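Long-range contacts in beta-1,3-glucosyltransferase (Paecilomyces sp. J18, PDB 5JVV), which belongs to the carbohydrate-active enzymes and folds as a two-sheet beta sandwich, probably a jelly roll of the family 16 type: residues 15-21 / 73-78; 52-57 / 287-292; 135-141 / 153-158. All coordinates share one frame; numbering follows the deposited sequence.

Two of the three contacts pair strands far apart in sequence, and the third ties two nearby loops together. Contact 1 joins strand 18-20 to strand 70-77 in one sheet; contact 2 joins strand 53-55 to strand 289-297 in the other. Their centres are 13 Å apart, and Leu15, Val73 and Leu75 pack on Val53 and Leu55, so the two sheets meet there. Along the chain their segments alternate, which interlocks the N-terminal region with the C-terminal strand. Contact 3 falls within the long excursion between residues 57 and 287. It ties together loops beyond strands 130-134 and 150-153, its centre 28 Å from that of contact 1 and 32 Å from that of contact 2.

Contact 1: residues 15-21 / 73-78; sequences LDAFSFF and VRLEST
Arg74 and Phe21 illustrate how a strand pair can extend its grip beyond the backbone. With CG anti to the backbone N (chi1 166°) and the chain extended, Arg74 runs alongside Phe21 in the same direction. Its CB and CG lie against Phe21 CB, with CG 3.7 Å from that atom. Arg74 CD approaches Phe21 CD2 at 3.9 Å, NE hangs over one face of the ring near its rim, and CZ stands 4.6 Å from the ring centroid in a cation-pi contact, 7° off the ring normal. At the tip, NE and NH2 both grip Glu76 OE2, at 2.8 Å from NE and 3.0 Å from NH2, with the carboxylate oxygen close to the guanidinium plane.

Antiparallel ladder bonds hold the strands: Ser19 and Glu76 exchange a pair, and Phe21 N donates to Arg74 O at 2.8 Å. On the other face Leu75 CD1 sits over the Phe20 ring, 3.8 Å from its centroid, while the Phe18 ring reaches Leu75 CB and Ser77. The faces thus differ in chemistry: Leu75 and Phe20 build apolar core between the sheets, whereas two N-H groups on one carboxylate oxygen fix the rotation of the Arg74 guanidinium beside Phe21.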
loop_
_atom_site.group_PDB
_atom_site.type_symbol
_atom_site.label_atom_id
_atom_site.label_comp_id
_atom_site.label_asym_id
_atom_site.label_seq_id
_atom_site.Cartn_x
_atom_site.Cartn_y
_atom_site.Cartn_z
ATOM N N LEU A 15 15.001 5.169 -5.191
ATOM C CA LEU A 15 15.599 4.126 -4.360
ATOM C C LEU A 15 16.495 4.704 -3.252
ATOM O O LEU A 15 16.484 4.215 -2.115
ATOM C CB LEU A 15 16.383 3.138 -5.226
ATOM C CG LEU A 15 15.547 2.274 -6.169
ATOM C CD1 LEU A 15 16.446 1.475 -7.100
ATOM C CD2 LEU A 15 14.621 1.343 -5.375
ATOM N N ASP A 16 17.263 5.736 -3.580
ATOM C CA ASP A 16 18.152 6.356 -2.600
ATOM C C ASP A 16 17.397 7.055 -1.472
ATOM O O ASP A 16 17.977 7.345 -0.430
ATOM C CB ASP A 16 19.079 7.371 -3.279
ATOM C CG ASP A 16 20.139 6.718 -4.142
ATOM O OD1 ASP A 16 20.393 5.507 -3.983
ATOM O OD2 ASP A 16 20.740 7.427 -4.974
ATOM N N ALA A 17 16.110 7.327 -1.680
ATOM C CA ALA A 17 15.305 8.063 -0.699
ATOM C C ALA A 17 14.572 7.155 0.280
ATOM O O ALA A 17 13.775 7.627 1.090
ATOM C CB ALA A 17 14.318 8.976 -1.412
ATOM N N PHE A 18 14.844 5.856 0.207
ATOM C CA PHE A 18 14.218 4.892 1.107
ATOM C C PHE A 18 15.271 4.029 1.776
ATOM O O PHE A 18 16.316 3.751 1.190
ATOM C CB PHE A 18 13.236 3.987 0.339
ATOM C CG PHE A 18 11.977 4.685 -0.095
ATOM C CD1 PHE A 18 10.815 4.556 0.652
ATOM C CD2 PHE A 18 11.954 5.471 -1.242
ATOM C CE1 PHE A 18 9.647 5.200 0.271
ATOM C CE2 PHE A 18 10.792 6.114 -1.631
ATOM C CZ PHE A 18 9.636 5.979 -0.875
ATOM N N SER A 19 15.005 3.617 3.006
ATOM C CA SER A 19 15.808 2.578 3.632
ATOM C C SER A 19 15.101 1.261 3.389
ATOM O O SER A 19 13.877 1.227 3.221
ATOM C CB SER A 19 15.952 2.830 5.131
ATOM O OG SER A 19 14.691 2.851 5.776
ATOM N N PHE A 20 15.865 0.174 3.360
ATOM C CA PHE A 20 15.295 -1.146 3.152
ATOM C C PHE A 20 15.158 -1.869 4.487
ATOM O O PHE A 20 16.157 -2.189 5.142
ATOM C CB PHE A 20 16.153 -1.964 2.187
ATOM C CG PHE A 20 15.949 -1.606 0.732
ATOM C CD1 PHE A 20 15.623 -2.590 -0.192
ATOM C CD2 PHE A 20 16.077 -0.293 0.294
ATOM C CE1 PHE A 20 15.440 -2.269 -1.537
ATOM C CE2 PHE A 20 15.892 0.035 -1.049
ATOM C CZ PHE A 20 15.571 -0.954 -1.960
ATOM N N PHE A 21 13.919 -2.120 4.892
ATOM C CA PHE A 21 13.648 -2.845 6.134
ATOM C C PHE A 21 13.973 -4.306 5.900
ATOM O O PHE A 21 13.454 -4.911 4.965
ATOM C CB PHE A 21 12.171 -2.683 6.517
ATOM C CG PHE A 21 11.772 -3.432 7.771
ATOM C CD1 PHE A 21 11.863 -2.823 9.016
ATOM C CD2 PHE A 21 11.284 -4.732 7.697
ATOM C CE1 PHE A 21 11.484 -3.504 10.171
ATOM C CE2 PHE A 21 10.905 -5.418 8.848
ATOM C CZ PHE A 21 11.007 -4.801 10.082
ATOM N N VAL A 73 10.771 -7.023 -0.501
ATOM C CA VAL A 73 11.362 -5.820 0.072
ATOM C C VAL A 73 10.309 -4.932 0.732
ATOM O O VAL A 73 9.097 -5.018 0.442
ATOM C CB VAL A 73 12.153 -4.999 -0.974
ATOM C CG1 VAL A 73 13.368 -5.790 -1.465
ATOM C CG2 VAL A 73 11.249 -4.579 -2.146
ATOM N N ARG A 74 10.782 -4.095 1.650
ATOM C CA ARG A 74 9.939 -3.140 2.341
ATOM C C ARG A 74 10.750 -1.857 2.435
ATOM O O ARG A 74 11.780 -1.800 3.121
ATOM C CB ARG A 74 9.531 -3.675 3.727
ATOM C CG ARG A 74 8.933 -2.625 4.645
ATOM C CD ARG A 74 8.229 -3.246 5.850
ATOM N NE ARG A 74 8.064 -2.275 6.937
ATOM C CZ ARG A 74 7.200 -2.402 7.943
ATOM N NH1 ARG A 74 6.375 -3.434 7.990
ATOM N NH2 ARG A 74 7.145 -1.475 8.891
ATOM N N LEU A 75 10.310 -0.847 1.693
ATOM C CA LEU A 75 11.011 0.428 1.604
ATOM C C LEU A 75 10.321 1.452 2.498
ATOM O O LEU A 75 9.110 1.616 2.423
ATOM C CB LEU A 75 11.006 0.921 0.157
ATOM C CG LEU A 75 12.083 0.345 -0.766
ATOM C CD1 LEU A 75 11.948 -1.163 -0.908
ATOM C CD2 LEU A 75 12.044 1.021 -2.137
ATOM N N GLU A 76 11.099 2.122 3.344
ATOM C CA GLU A 76 10.577 3.125 4.267
ATOM C C GLU A 76 11.320 4.430 4.009
ATOM O O GLU A 76 12.546 4.454 4.027
ATOM C CB GLU A 76 10.758 2.671 5.721
ATOM C CG GLU A 76 10.087 1.336 6.024
ATOM C CD GLU A 76 10.300 0.864 7.445
ATOM O OE1 GLU A 76 11.116 1.478 8.166
ATOM O OE2 GLU A 76 9.650 -0.125 7.841
ATOM N N SER A 77 10.594 5.513 3.755
ATOM C CA SER A 77 11.257 6.746 3.348
ATOM C C SER A 77 12.186 7.271 4.439
ATOM O O SER A 77 11.896 7.152 5.624
ATOM C CB SER A 77 10.246 7.821 2.939
ATOM O OG SER A 77 9.458 8.235 4.044
ATOM N N THR A 78 13.321 7.824 4.026
ATOM C CA THR A 78 14.251 8.416 4.979
ATOM C C THR A 78 13.714 9.746 5.498
ATOM O O THR A 78 13.814 10.037 6.689
ATOM C CB THR A 78 15.651 8.578 4.374
ATOM O OG1 THR A 78 15.558 9.207 3.091
ATOM C CG2 THR A 78 16.269 7.215 4.190
HETATM O O HOH W 1 17.869 8.572 1.875
HETATM O O HOH W 2 13.605 5.134 7.004
HETATM O O HOH W 3 14.053 0.628 6.994
HETATM O O HOH W 4 13.579 -4.629 2.255
#

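Contact 2: residues 52-57 / 287-292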
loop_
_atom_site.group_PDB
_atom_site.type_symbol
_atom_site.label_atom_id
_atom_site.label_comp_id
_atom_site.label_asym_id
_atom_site.label_seq_id
_atom_site.Cartn_x
_atom_site.Cartn_y
_atom_site.Cartn_z
ATOM N N SER A 52 11.143 3.683 -14.620
ATOM C CA SER A 52 10.367 3.362 -13.428
ATOM C C SER A 52 11.169 2.469 -12.492
ATOM O O SER A 52 12.209 1.926 -12.876
ATOM C CB SER A 52 9.087 2.644 -13.825
ATOM O OG SER A 52 9.416 1.455 -14.518
ATOM N N VAL A 53 10.679 2.324 -11.267
ATOM C CA VAL A 53 11.297 1.452 -10.282
ATOM C C VAL A 53 10.462 0.184 -10.098
ATOM O O VAL A 53 9.252 0.246 -9.866
ATOM C CB VAL A 53 11.465 2.181 -8.931
ATOM C CG1 VAL A 53 11.881 1.197 -7.839
ATOM C CG2 VAL A 53 12.488 3.300 -9.061
ATOM N N TYR A 54 11.124 -0.961 -10.209
ATOM C CA TYR A 54 10.511 -2.265 -10.012
ATOM C C TYR A 54 10.871 -2.778 -8.620
ATOM O O TYR A 54 12.054 -2.832 -8.258
ATOM C CB TYR A 54 11.032 -3.232 -11.088
ATOM C CG TYR A 54 10.686 -4.702 -10.905
ATOM C CD1 TYR A 54 9.654 -5.288 -11.635
ATOM C CD2 TYR A 54 11.416 -5.513 -10.044
ATOM C CE1 TYR A 54 9.337 -6.626 -11.486
ATOM C CE2 TYR A 54 11.109 -6.858 -9.889
ATOM C CZ TYR A 54 10.067 -7.408 -10.616
ATOM O OH TYR A 54 9.750 -8.745 -10.470
ATOM N N LEU A 55 9.851 -3.134 -7.843
ATOM C CA LEU A 55 10.030 -3.820 -6.557
ATOM C C LEU A 55 9.236 -5.118 -6.619
ATOM O O LEU A 55 8.009 -5.098 -6.583
ATOM C CB LEU A 55 9.504 -2.968 -5.402
ATOM C CG LEU A 55 9.859 -1.483 -5.352
ATOM C CD1 LEU A 55 9.073 -0.814 -4.230
ATOM C CD2 LEU A 55 11.378 -1.290 -5.173
ATOM N N GLY A 56 9.933 -6.241 -6.706
ATOM C CA GLY A 56 9.284 -7.524 -6.883
ATOM C C GLY A 56 9.671 -8.520 -5.813
ATOM O O GLY A 56 10.270 -8.159 -4.795
ATOM N N VAL A 57 9.329 -9.777 -6.051
ATOM C CA VAL A 57 9.580 -10.841 -5.084
ATOM C C VAL A 57 10.268 -12.013 -5.773
ATOM O O VAL A 57 10.380 -12.055 -6.998
ATOM C CB VAL A 57 8.266 -11.321 -4.410
ATOM C CG1 VAL A 57 7.529 -10.149 -3.762
ATOM C CG2 VAL A 57 7.358 -12.041 -5.416
ATOM N N ALA A 287 3.512 -10.351 -8.686
ATOM C CA ALA A 287 3.512 -9.721 -7.372
ATOM C C ALA A 287 4.630 -8.692 -7.284
ATOM O O ALA A 287 5.570 -8.852 -6.508
ATOM C CB ALA A 287 3.652 -10.783 -6.268
ATOM N N TYR A 288 4.522 -7.629 -8.082
ATOM C CA TYR A 288 5.520 -6.563 -8.073
ATOM C C TYR A 288 4.912 -5.184 -8.174
ATOM O O TYR A 288 3.827 -5.011 -8.722
ATOM C CB TYR A 288 6.551 -6.747 -9.196
ATOM C CG TYR A 288 6.047 -6.542 -10.614
ATOM C CD1 TYR A 288 6.083 -5.287 -11.215
ATOM C CD2 TYR A 288 5.597 -7.617 -11.369
ATOM C CE1 TYR A 288 5.654 -5.107 -12.523
ATOM C CE2 TYR A 288 5.166 -7.452 -12.674
ATOM C CZ TYR A 288 5.196 -6.190 -13.243
ATOM O OH TYR A 288 4.774 -6.008 -14.543
ATOM N N TRP A 289 5.621 -4.210 -7.615
ATOM C CA TRP A 289 5.313 -2.800 -7.828
ATOM C C TRP A 289 6.154 -2.284 -8.984
ATOM O O TRP A 289 7.335 -2.627 -9.108
ATOM C CB TRP A 289 5.688 -1.977 -6.590
ATOM C CG TRP A 289 4.928 -2.303 -5.364
ATOM C CD1 TRP A 289 5.252 -3.233 -4.420
ATOM C CD2 TRP A 289 3.732 -1.666 -4.906
ATOM N NE1 TRP A 289 4.320 -3.233 -3.412
ATOM C CE2 TRP A 289 3.378 -2.271 -3.683
ATOM C CE3 TRP A 289 2.918 -0.644 -5.416
ATOM C CZ2 TRP A 289 2.243 -1.903 -2.971
ATOM C CZ3 TRP A 289 1.786 -0.275 -4.693
ATOM C CH2 TRP A 289 1.463 -0.905 -3.486
ATOM N N GLU A 290 5.557 -1.445 -9.827
ATOM C CA GLU A 290 6.344 -0.657 -10.771
ATOM C C GLU A 290 5.912 0.770 -10.548
ATOM O O GLU A 290 4.771 1.145 -10.833
ATOM C CB GLU A 290 6.137 -1.073 -12.228
ATOM C CG GLU A 290 7.054 -0.283 -13.160
ATOM C CD GLU A 290 7.090 -0.802 -14.586
ATOM O OE1 GLU A 290 6.568 -1.905 -14.849
ATOM O OE2 GLU A 290 7.651 -0.091 -15.447
ATOM N N ILE A 291 6.820 1.561 -9.999
ATOM C CA ILE A 291 6.490 2.916 -9.587
ATOM C C ILE A 291 7.145 3.907 -10.540
ATOM O O ILE A 291 8.366 3.915 -10.700
ATOM C CB ILE A 291 6.960 3.172 -8.140
ATOM C CG1 ILE A 291 6.234 2.221 -7.180
ATOM C CG2 ILE A 291 6.731 4.634 -7.741
ATOM C CD1 ILE A 291 6.986 1.943 -5.880
ATOM N N ASN A 292 6.332 4.732 -11.192
ATOM C CA ASN A 292 6.860 5.763 -12.087
ATOM C C ASN A 292 7.501 6.912 -11.325
ATOM O O ASN A 292 8.637 7.304 -11.609
ATOM C CB ASN A 292 5.759 6.306 -12.998
ATOM C CG ASN A 292 5.507 5.417 -14.182
ATOM O OD1 ASN A 292 6.439 4.827 -14.739
ATOM N ND2 ASN A 292 4.248 5.308 -14.582
HETATM O O HOH W 5 7.753 -10.429 -8.643
HETATM O O HOH W 6 6.146 -6.712 -4.588
#
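Tyr288 and Tyr54 meet with different first torsions: Tyr288 CG is wedged between its own N and carbonyl carbon (chi1 69°), whereas Tyr54 CG stands anti to its N (chi1 170°). With these torsions the side chains cross at about a right angle, and Tyr54 CE1 comes over one face of the Tyr288 ring, toward its rim, 3.4 Å from Tyr288 CG. The ring planes are 29° apart and slid past each other, so overlap is slight. Tyr288 CB also rests against Gly56 CA, just past the end of strand 53-55, where glycine has no side chain to intervene.

Farther along, the extended Glu290 side chain reaches Ser52. Ser52 OG donates a short bond of 2.5 Å to Glu290 OE2, meeting it on the anti side and somewhat out of the carboxylate plane. Thr48 is a second partner of this hydroxyl.

Between these side chains runs an antiparallel ladder of four backbone bonds. Val53 pairs with Ile291 in both directions, and Leu55 does the same with Trp289, whose N lies 2.7 Å from Leu55 O. Beyond the last rung, one water donates to both Leu55 O and Ala287 O and so carries the pairing on.

Val53, Leu55, Trp289 and Ile291 share the other face; Leu55 CD1 touches Ile291 CD1 at 3.8 Å, and strand 240-247 and helix 11-16 cover parts of it. The ribbon is therefore amphipathic: aliphatic groups and the indole turn into the core between the sheets, while the phenol rings, the hydroxyl and the carboxylate gather on the opposite face, where Ser52 OG satisfies one oxygen of Glu290 and a water meets Tyr54 OH.

Contact 3: residues 135-141 / 153-158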
loop_
_atom_site.group_PDB
_atom_site.type_symbol
_atom_site.label_atom_id
_atom_site.label_comp_id
_atom_site.label_asym_id
_atom_site.label_seq_id
_atom_site.Cartn_x
_atom_site.Cartn_y
_atom_site.Cartn_z
ATOM N N THR A 135 -6.308 5.206 14.261
ATOM C CA THR A 135 -5.929 6.393 15.023
ATOM C C THR A 135 -5.831 6.074 16.507
ATOM O O THR A 135 -6.477 5.139 16.979
ATOM C CB THR A 135 -6.951 7.542 14.842
ATOM O OG1 THR A 135 -8.255 7.111 15.266
ATOM C CG2 THR A 135 -7.027 7.993 13.388
ATOM N N LYS A 136 -5.049 6.861 17.247
ATOM C CA LYS A 136 -5.036 6.721 18.715
ATOM C C LYS A 136 -6.321 7.268 19.334
ATOM O O LYS A 136 -6.899 6.653 20.239
ATOM C CB LYS A 136 -3.822 7.431 19.332
ATOM C CG LYS A 136 -2.468 6.812 18.998
ATOM C CD LYS A 136 -1.305 7.770 19.317
ATOM C CE LYS A 136 -0.872 7.684 20.773
ATOM N NZ LYS A 136 0.248 8.614 21.127
ATOM N N GLY A 137 -6.774 8.421 18.847
ATOM C CA GLY A 137 -7.945 9.074 19.408
ATOM C C GLY A 137 -9.267 8.567 18.869
ATOM O O GLY A 137 -9.312 7.880 17.851
ATOM N N ASN A 138 -10.352 8.910 19.561
ATOM C CA ASN A 138 -11.698 8.620 19.077
ATOM C C ASN A 138 -11.993 9.422 17.818
ATOM O O ASN A 138 -12.040 10.653 17.849
ATOM C CB ASN A 138 -12.741 8.984 20.139
ATOM C CG ASN A 138 -12.473 8.324 21.479
ATOM O OD1 ASN A 138 -12.554 8.969 22.527
ATOM N ND2 ASN A 138 -12.147 7.036 21.455
ATOM N N CYS A 139 -12.183 8.714 16.707
ATOM C CA CYS A 139 -12.406 9.344 15.412
ATOM C C CYS A 139 -13.423 8.522 14.646
ATOM O O CYS A 139 -13.158 7.358 14.326
ATOM C CB CYS A 139 -11.101 9.362 14.600
ATOM S SG CYS A 139 -9.778 10.406 15.235
ATOM N N GLU A 140 -14.572 9.114 14.356
ATOM C CA GLU A 140 -15.574 8.498 13.490
ATOM C C GLU A 140 -15.603 9.262 12.175
ATOM O O GLU A 140 -15.782 10.484 12.170
ATOM C CB GLU A 140 -16.964 8.557 14.142
ATOM C CG GLU A 140 -18.086 7.970 13.275
ATOM C CD GLU A 140 -19.494 8.346 13.735
ATOM O OE1 GLU A 140 -20.457 8.061 12.980
ATOM O OE2 GLU A 140 -19.655 8.934 14.833
ATOM N N ILE A 141 -15.426 8.566 11.055
ATOM C CA ILE A 141 -15.517 9.231 9.754
ATOM C C ILE A 141 -16.984 9.320 9.330
ATOM O O ILE A 141 -17.754 8.364 9.495
ATOM C CB ILE A 141 -14.646 8.556 8.665
ATOM C CG1 ILE A 141 -14.965 7.062 8.521
ATOM C CG2 ILE A 141 -13.170 8.702 9.002
ATOM C CD1 ILE A 141 -14.250 6.435 7.308
ATOM N N SER A 153 -16.369 0.425 7.644
ATOM C CA SER A 153 -16.180 0.554 9.085
ATOM C C SER A 153 -15.880 2.015 9.381
ATOM O O SER A 153 -14.953 2.576 8.794
ATOM C CB SER A 153 -15.018 -0.329 9.548
ATOM O OG SER A 153 -14.666 -0.044 10.891
ATOM N N ASN A 154 -16.648 2.636 10.273
ATOM C CA ASN A 154 -16.485 4.072 10.498
ATOM C C ASN A 154 -15.702 4.537 11.731
ATOM O O ASN A 154 -15.495 5.730 11.897
ATOM C CB ASN A 154 -17.831 4.807 10.421
ATOM C CG ASN A 154 -18.788 4.404 11.522
ATOM O OD1 ASN A 154 -18.422 3.690 12.454
ATOM N ND2 ASN A 154 -20.028 4.856 11.413
ATOM N N GLN A 155 -15.269 3.623 12.594
ATOM C CA GLN A 155 -14.483 4.017 13.769
ATOM C C GLN A 155 -13.002 3.720 13.569
ATOM O O GLN A 155 -12.614 2.563 13.411
ATOM C CB GLN A 155 -14.991 3.307 15.029
ATOM C CG GLN A 155 -16.437 3.637 15.382
ATOM C CD GLN A 155 -16.608 5.025 15.982
ATOM O OE1 GLN A 155 -15.639 5.673 16.381
ATOM N NE2 GLN A 155 -17.854 5.470 16.080
ATOM N N CYS A 156 -12.176 4.765 13.590
ATOM C CA CYS A 156 -10.745 4.620 13.331
ATOM C C CYS A 156 -9.909 4.163 14.519
ATOM O O CYS A 156 -8.828 3.620 14.329
ATOM C CB CYS A 156 -10.153 5.935 12.817
ATOM S SG CYS A 156 -11.005 6.712 11.443
ATOM N N SER A 157 -10.384 4.387 15.742
ATOM C CA SER A 157 -9.501 4.236 16.901
ATOM C C SER A 157 -9.113 2.801 17.213
ATOM O O SER A 157 -9.896 1.876 17.011
ATOM C CB SER A 157 -10.081 4.899 18.147
ATOM O OG SER A 157 -11.211 4.198 18.606
ATOM N N LEU A 158 -7.882 2.639 17.685
ATOM C CA LEU A 158 -7.373 1.335 18.080
ATOM C C LEU A 158 -8.203 0.817 19.234
ATOM O O LEU A 158 -8.481 -0.385 19.329
ATOM C CB LEU A 158 -5.912 1.458 18.504
ATOM C CG LEU A 158 -4.913 1.798 17.399
ATOM C CD1 LEU A 158 -3.548 2.053 18.008
ATOM C CD2 LEU A 158 -4.840 0.659 16.403
HETATM O O HOH W 7 -12.840 5.620 16.822
HETATM O O HOH W 8 -18.551 8.163 17.289
HETATM O O HOH W 9 -20.708 7.727 10.544
#
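Cys139 and Cys156, joined by a backbone hydrogen bond, sit at the middle of a small web linking two loops without regular strand structure. Backbone hydrogen bonds form its frame. Cys156 N donates to Cys139 O at 2.9 Å, very nearly straight, and Ile141 N binds Asn154 O at 3.0 Å within the carbonyl plane. At the far end Leu158 N donates to Thr135 O, while Thr135 N meets Cys156 O from well above its carbonyl plane, a less direct approach. Residues 136-138 bow out between these two sets of bonds, and the bow is braced from within by Thr135 OG1, which donates to Gly137 O at 2.9 Å.

Waters make a second kind of link. Gln155 is bent at chi2 (-75°), which folds its amide back over the loop facing it. Gln155 OE1 accepts from a water that in turn takes the N-H groups of Cys139 and Ser157, so three otherwise separate backbone and side-chain groups share it. The amide nitrogen donates to another water, itself bound to Glu140 OE2. A third water donates to Glu140 OE1 at 2.5 Å and to Ile141 O, and takes a weak bond from Asn154 ND2, its one tie to the other loop.

Apolar touches are fewer. Cys139 CB faces Cys156 CB at 4.0 Å, and Ile141 CG2 lies 3.8 Å from Cys156 SG. Thr135 CG2 adds to this patch beside Cys156 CB.

Covalent bonds complete the set, leading outward in two directions: Cys139 is in a disulfide with Cys230, and Cys156 with Cys165. The first ties the web to the loop after strand 224-226, where Thr229 also bonds Glu140; the second fastens it to the start of strand 165-168, against which Ile141 packs and which lies between strands 130-134 and 150-153 near one end of the mixed sheet.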